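Local atomic coordinates of ORF10 (Moritella marina, PDB entry 6RIW), a protein that probably condenses acyl units during polyunsaturated fatty acid synthesis, this piece being the ketosynthase–chain length factor didomain of a larger synthase. Residues Ser436-Gly439 / Ser443-His446; Leu192-Ala195 / Cys200-Val203. One frame throughout, in Å; residues are numbered along the deposited sequence.

Contact 1 of 2, residues Ser436-Gly439 / Ser443-His446; sequences SVFG and SNAH
S436 and H446 face each other as a non-hydrogen-bonded pair whose side chains nevertheless bond: S436 OG lies 2.8 Å from H446 ND1, at the edge of the imidazole and near its plane. With CG anti to the backbone N (chi1 -173°), the H446 ring is carried alongside the serine. On the same face, F438 and N444 cross obliquely, ring and amide planes 81° apart, and N444 OD1 comes to 3.1 Å from F438 CD1. On the other face V437 CG2 rests 3.9 Å from A445 CB.

Backbone bonds fix this register. V437/A445 and G439/S443 are the hydrogen-bonded pairs, V437 N to A445 O at 3.0 Å being nearly straight (170° at the hydrogen). A445 N returns the bond to V437 O at the same 3.0 Å. Nearer the turn, G439 N reaches S443 O at 2.7 Å, whereas the return bond from S443 N to G439 O is longer, 3.3 Å.

A second shell settles the polar ends. Y315 OH bonds H446 NE2, so both ring nitrogens are held and the ring's rotation is fixed; Y311 meets the ring edge-to-face. D293 OD1 takes the N444 amide ND2. Strand 443-450 pairs on its far side with strand 283-292, and strand 432-439 runs beside strand 327-329. Four successive bridges and near-antiparallel axes thus identify a classic beta hairpin, set inside the C-terminal sheet of the thiolase-fold ketosynthase.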
ATOM      1  N   SER A 436     -14.213  14.897  -5.436  1.00 17.12           N
ATOM      2  CA  SER A 436     -13.179  14.497  -6.380  1.00 20.89           C
ATOM      3  C   SER A 436     -11.852  14.298  -5.659  1.00 21.48           C
ATOM      4  O   SER A 436     -11.487  15.085  -4.775  1.00 20.04           O
ATOM      5  CB  SER A 436     -13.005  15.537  -7.513  1.00 24.89           C
ATOM      6  OG  SER A 436     -14.256  15.898  -8.082  1.00 23.57           O
ATOM      7  N   VAL A 437     -11.127  13.243  -6.034  1.00 21.46           N
ATOM      8  CA  VAL A 437      -9.743  13.069  -5.599  1.00 19.36           C
ATOM      9  C   VAL A 437      -8.933  12.576  -6.791  1.00 24.01           C
ATOM     10  O   VAL A 437      -9.349  11.644  -7.492  1.00 22.37           O
ATOM     11  CB  VAL A 437      -9.590  12.119  -4.385  1.00 20.78           C
ATOM     12  CG1 VAL A 437     -10.087  12.785  -3.118  1.00 22.99           C
ATOM     13  CG2 VAL A 437     -10.358  10.805  -4.604  1.00 21.24           C
ATOM     14  N   PHE A 438      -7.790  13.226  -7.039  1.00 20.86           N
ATOM     15  CA  PHE A 438      -6.936  12.936  -8.194  1.00 20.21           C
ATOM     16  C   PHE A 438      -5.506  12.673  -7.708  1.00 26.73           C
ATOM     17  O   PHE A 438      -4.725  13.611  -7.514  1.00 28.34           O
ATOM     18  CB  PHE A 438      -6.984  14.086  -9.196  1.00 23.68           C
ATOM     19  CG  PHE A 438      -8.383  14.462  -9.645  1.00 23.47           C
ATOM     20  CD1 PHE A 438      -9.300  13.491 -10.034  1.00 24.79           C
ATOM     21  CD2 PHE A 438      -8.772  15.796  -9.696  1.00 25.24           C
ATOM     22  CE1 PHE A 438     -10.577  13.837 -10.469  1.00 26.83           C
ATOM     23  CE2 PHE A 438     -10.037  16.153 -10.124  1.00 26.59           C
ATOM     24  CZ  PHE A 438     -10.949  15.178 -10.508  1.00 28.19           C
ATOM     25  N   GLY A 439      -5.154  11.398  -7.537  1.00 22.17           N
ATOM     26  CA  GLY A 439      -3.886  11.033  -6.947  1.00 22.06           C
ATOM     27  C   GLY A 439      -2.725  10.951  -7.933  1.00 24.32           C
ATOM     28  O   GLY A 439      -2.919  10.848  -9.147  1.00 20.74           O
ATOM     29  N   SER A 443      -4.501   8.512 -10.766  1.00 20.56           N
ATOM     30  CA  SER A 443      -5.595   7.723 -10.204  1.00 19.83           C
ATOM     31  C   SER A 443      -6.707   8.640  -9.724  1.00 21.31           C
ATOM     32  O   SER A 443      -6.520   9.405  -8.774  1.00 25.12           O
ATOM     33  CB  SER A 443      -5.091   6.834  -9.069  1.00 22.71           C
ATOM     34  OG  SER A 443      -4.151   5.923  -9.606  1.00 28.11           O
ATOM     35  N   ASN A 444      -7.867   8.538 -10.368  1.00 19.91           N
ATOM     36  CA  ASN A 444      -8.977   9.453 -10.174  1.00 18.47           C
ATOM     37  C   ASN A 444     -10.176   8.743  -9.575  1.00 18.11           C
ATOM     38  O   ASN A 444     -10.433   7.568  -9.868  1.00 18.68           O
ATOM     39  CB  ASN A 444      -9.371  10.080 -11.506  1.00 21.37           C
ATOM     40  CG  ASN A 444      -8.192  10.710 -12.198  1.00 23.11           C
ATOM     41  OD1 ASN A 444      -7.479  11.516 -11.600  1.00 24.96           O
ATOM     42  ND2 ASN A 444      -7.961  10.340 -13.456  1.00 23.14           N
ATOM     43  N   ALA A 445     -10.916   9.473  -8.735  1.00 17.15           N
ATOM     44  CA  ALA A 445     -12.218   9.021  -8.268  1.00 18.01           C
ATOM     45  C   ALA A 445     -13.135  10.224  -8.105  1.00 18.05           C
ATOM     46  O   ALA A 445     -12.695  11.316  -7.746  1.00 16.71           O
ATOM     47  CB  ALA A 445     -12.140   8.255  -6.934  1.00 18.09           C
ATOM     48  N   HIS A 446     -14.421  10.004  -8.357  1.00 19.49           N
ATOM     49  CA  HIS A 446     -15.450  11.004  -8.101  1.00 17.45           C
ATOM     50  C   HIS A 446     -16.660  10.287  -7.524  1.00 19.20           C
ATOM     51  O   HIS A 446     -17.080   9.253  -8.054  1.00 20.42           O
ATOM     52  CB  HIS A 446     -15.812  11.742  -9.394  1.00 19.12           C
ATOM     53  CG  HIS A 446     -16.749  12.898  -9.191  1.00 21.65           C
ATOM     54  ND1 HIS A 446     -16.325  14.128  -8.719  1.00 21.77           N
ATOM     55  CD2 HIS A 446     -18.083  13.017  -9.417  1.00 19.08           C
ATOM     56  CE1 HIS A 446     -17.362  14.951  -8.663  1.00 21.73           C
ATOM     57  NE2 HIS A 446     -18.438  14.304  -9.087  1.00 20.68           N
TER

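Contact 2 of 2, residues Leu192-Ala195 / Cys200-Val203; sequences LDAA and CYSV
L192 projects from the end of strand 189-193 against Y201 and S202 of helix 198-211, the strand-turn-helix that in thiolase-fold ketosynthases forms the nucleophile elbow. Its CG sits between the backbone N and the carbonyl carbon (chi1 64°), which turns the two methyl branches to the helix. CD1 meets Y201 CB at 3.8 Å, the two side chains crossing at about a right angle, and CD2 comes to 3.7 Å from S202 OG. The methyl touches the oxygen by van der Waals contact, and the hydroxyl's own bond goes to S198 O one turn earlier.

D193 turns its CB away from the helix; its backbone bonds T661 of the second ketosynthase-like half. A194 turns back to the helix: its CB stands over one face of the Y201 ring, 3.8 Å from the centroid and 12° off the normal, a well-centred CH-pi contact. I660 also touches both residues.

S198 OG ties the turn to the start of the helix, bonding both A194 N and A195 O. A195 N closes an Asx turn by giving a hydrogen bond of 2.8 Å to D193 OD1, approached from above the carboxylate plane.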
ATOM      1  N   LEU A 192      -5.469  -0.857   0.352  1.00 12.46           N
ATOM      2  CA  LEU A 192      -5.139  -0.471  -1.016  1.00 12.93           C
ATOM      3  C   LEU A 192      -4.387   0.849  -0.997  1.00 13.60           C
ATOM      4  O   LEU A 192      -4.422   1.591  -0.010  1.00 14.15           O
ATOM      5  CB  LEU A 192      -6.397  -0.359  -1.905  1.00 13.86           C
ATOM      6  CG  LEU A 192      -7.438   0.718  -1.572  1.00 14.32           C
ATOM      7  CD1 LEU A 192      -7.083   2.109  -2.124  1.00 14.05           C
ATOM      8  CD2 LEU A 192      -8.799   0.311  -2.141  1.00 12.51           C
ATOM      9  N   ASP A 193      -3.727   1.151  -2.117  1.00 12.13           N
ATOM     10  CA  ASP A 193      -3.019   2.414  -2.308  1.00 16.45           C
ATOM     11  C   ASP A 193      -3.382   2.930  -3.693  1.00 14.59           C
ATOM     12  O   ASP A 193      -3.116   2.263  -4.696  1.00 13.59           O
ATOM     13  CB  ASP A 193      -1.500   2.218  -2.160  1.00 18.18           C
ATOM     14  CG  ASP A 193      -0.664   3.512  -2.305  1.00 26.76           C
ATOM     15  OD1 ASP A 193      -1.208   4.650  -2.294  1.00 27.12           O
ATOM     16  OD2 ASP A 193       0.599   3.373  -2.395  1.00 29.36           O
ATOM     17  N   ALA A 194      -4.022   4.087  -3.733  1.00 14.85           N
ATOM     18  CA  ALA A 194      -4.239   4.872  -4.945  1.00 15.23           C
ATOM     19  C   ALA A 194      -3.747   6.302  -4.720  1.00 18.37           C
ATOM     20  O   ALA A 194      -4.338   7.254  -5.225  1.00 16.28           O
ATOM     21  CB  ALA A 194      -5.716   4.871  -5.347  1.00 16.51           C
ATOM     22  N   ALA A 195      -2.680   6.455  -3.929  1.00 16.47           N
ATOM     23  CA  ALA A 195      -2.086   7.750  -3.539  1.00 16.85           C
ATOM     24  C   ALA A 195      -3.201   8.640  -2.994  1.00 16.49           C
ATOM     25  O   ALA A 195      -4.005   8.160  -2.174  1.00 15.75           O
ATOM     26  CB  ALA A 195      -1.288   8.337  -4.706  1.00 17.34           C
ATOM     27  N   CYS A 200     -11.324   7.596  -1.472  1.00 16.67           N
ATOM     28  CA  CYS A 200     -12.517   7.404  -2.286  1.00 16.71           C
ATOM     29  C   CYS A 200     -12.483   6.100  -3.059  1.00 17.43           C
ATOM     30  O   CYS A 200     -13.546   5.547  -3.357  1.00 15.78           O
ATOM     31  CB  CYS A 200     -12.703   8.577  -3.231  1.00 20.10           C
ATOM     32  SG  CYS A 200     -12.903  10.124  -2.268  1.00 23.06           S
ATOM     33  N   TYR A 201     -11.293   5.602  -3.403  1.00 13.76           N
ATOM     34  CA  TYR A 201     -11.200   4.228  -3.901  1.00 14.57           C
ATOM     35  C   TYR A 201     -11.757   3.236  -2.885  1.00 14.70           C
ATOM     36  O   TYR A 201     -12.503   2.316  -3.246  1.00 13.64           O
ATOM     37  CB  TYR A 201      -9.750   3.885  -4.244  1.00 14.39           C
ATOM     38  CG  TYR A 201      -9.398   4.262  -5.675  1.00 14.87           C
ATOM     39  CD1 TYR A 201      -9.380   5.592  -6.074  1.00 16.55           C
ATOM     40  CD2 TYR A 201      -9.099   3.283  -6.625  1.00 14.87           C
ATOM     41  CE1 TYR A 201      -9.066   5.954  -7.381  1.00 15.78           C
ATOM     42  CE2 TYR A 201      -8.801   3.628  -7.939  1.00 13.80           C
ATOM     43  CZ  TYR A 201      -8.787   4.970  -8.305  1.00 19.00           C
ATOM     44  OH  TYR A 201      -8.485   5.340  -9.593  1.00 17.87           O
ATOM     45  N   SER A 202     -11.379   3.384  -1.613  1.00 12.76           N
ATOM     46  CA  SER A 202     -11.871   2.465  -0.587  1.00 12.66           C
ATOM     47  C   SER A 202     -13.390   2.529  -0.452  1.00 14.33           C
ATOM     48  O   SER A 202     -14.060   1.490  -0.331  1.00 12.81           O
ATOM     49  CB  SER A 202     -11.208   2.776   0.765  1.00 14.20           C
ATOM     50  OG  SER A 202      -9.806   2.607   0.642  1.00 23.78           O
ATOM     51  N   VAL A 203     -13.949   3.738  -0.449  1.00 13.12           N
ATOM     52  CA  VAL A 203     -15.403   3.870  -0.308  1.00 16.06           C
ATOM     53  C   VAL A 203     -16.119   3.259  -1.512  1.00 17.52           C
ATOM     54  O   VAL A 203     -17.073   2.474  -1.361  1.00 16.32           O
ATOM     55  CB  VAL A 203     -15.784   5.349  -0.091  1.00 13.47           C
ATOM     56  CG1 VAL A 203     -17.304   5.556  -0.252  1.00 15.71           C
ATOM     57  CG2 VAL A 203     -15.303   5.787   1.303  1.00 12.79           C
TER

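The centres of contacts 1 and 2 lie 9 Å apart, and helix 198-211 joins them by covering the V437/A445 face of the hairpin. C200, which does not touch 192-195, does the apolar work: its CB is 3.5 Å from V437 CG2 and 3.8 Å from A445 CB. Y201 serves both contacts, since its OH lies 3.0 Å from N444 O in a probable hydrogen bond. A195 also touches F440 in the hairpin turn, bringing the two tight turns together, consistent with a ketosynthase active centre beside the elbow. The magnesium ion lies about 12 Å from the H446 side chain of contact 1 and touches neither contact.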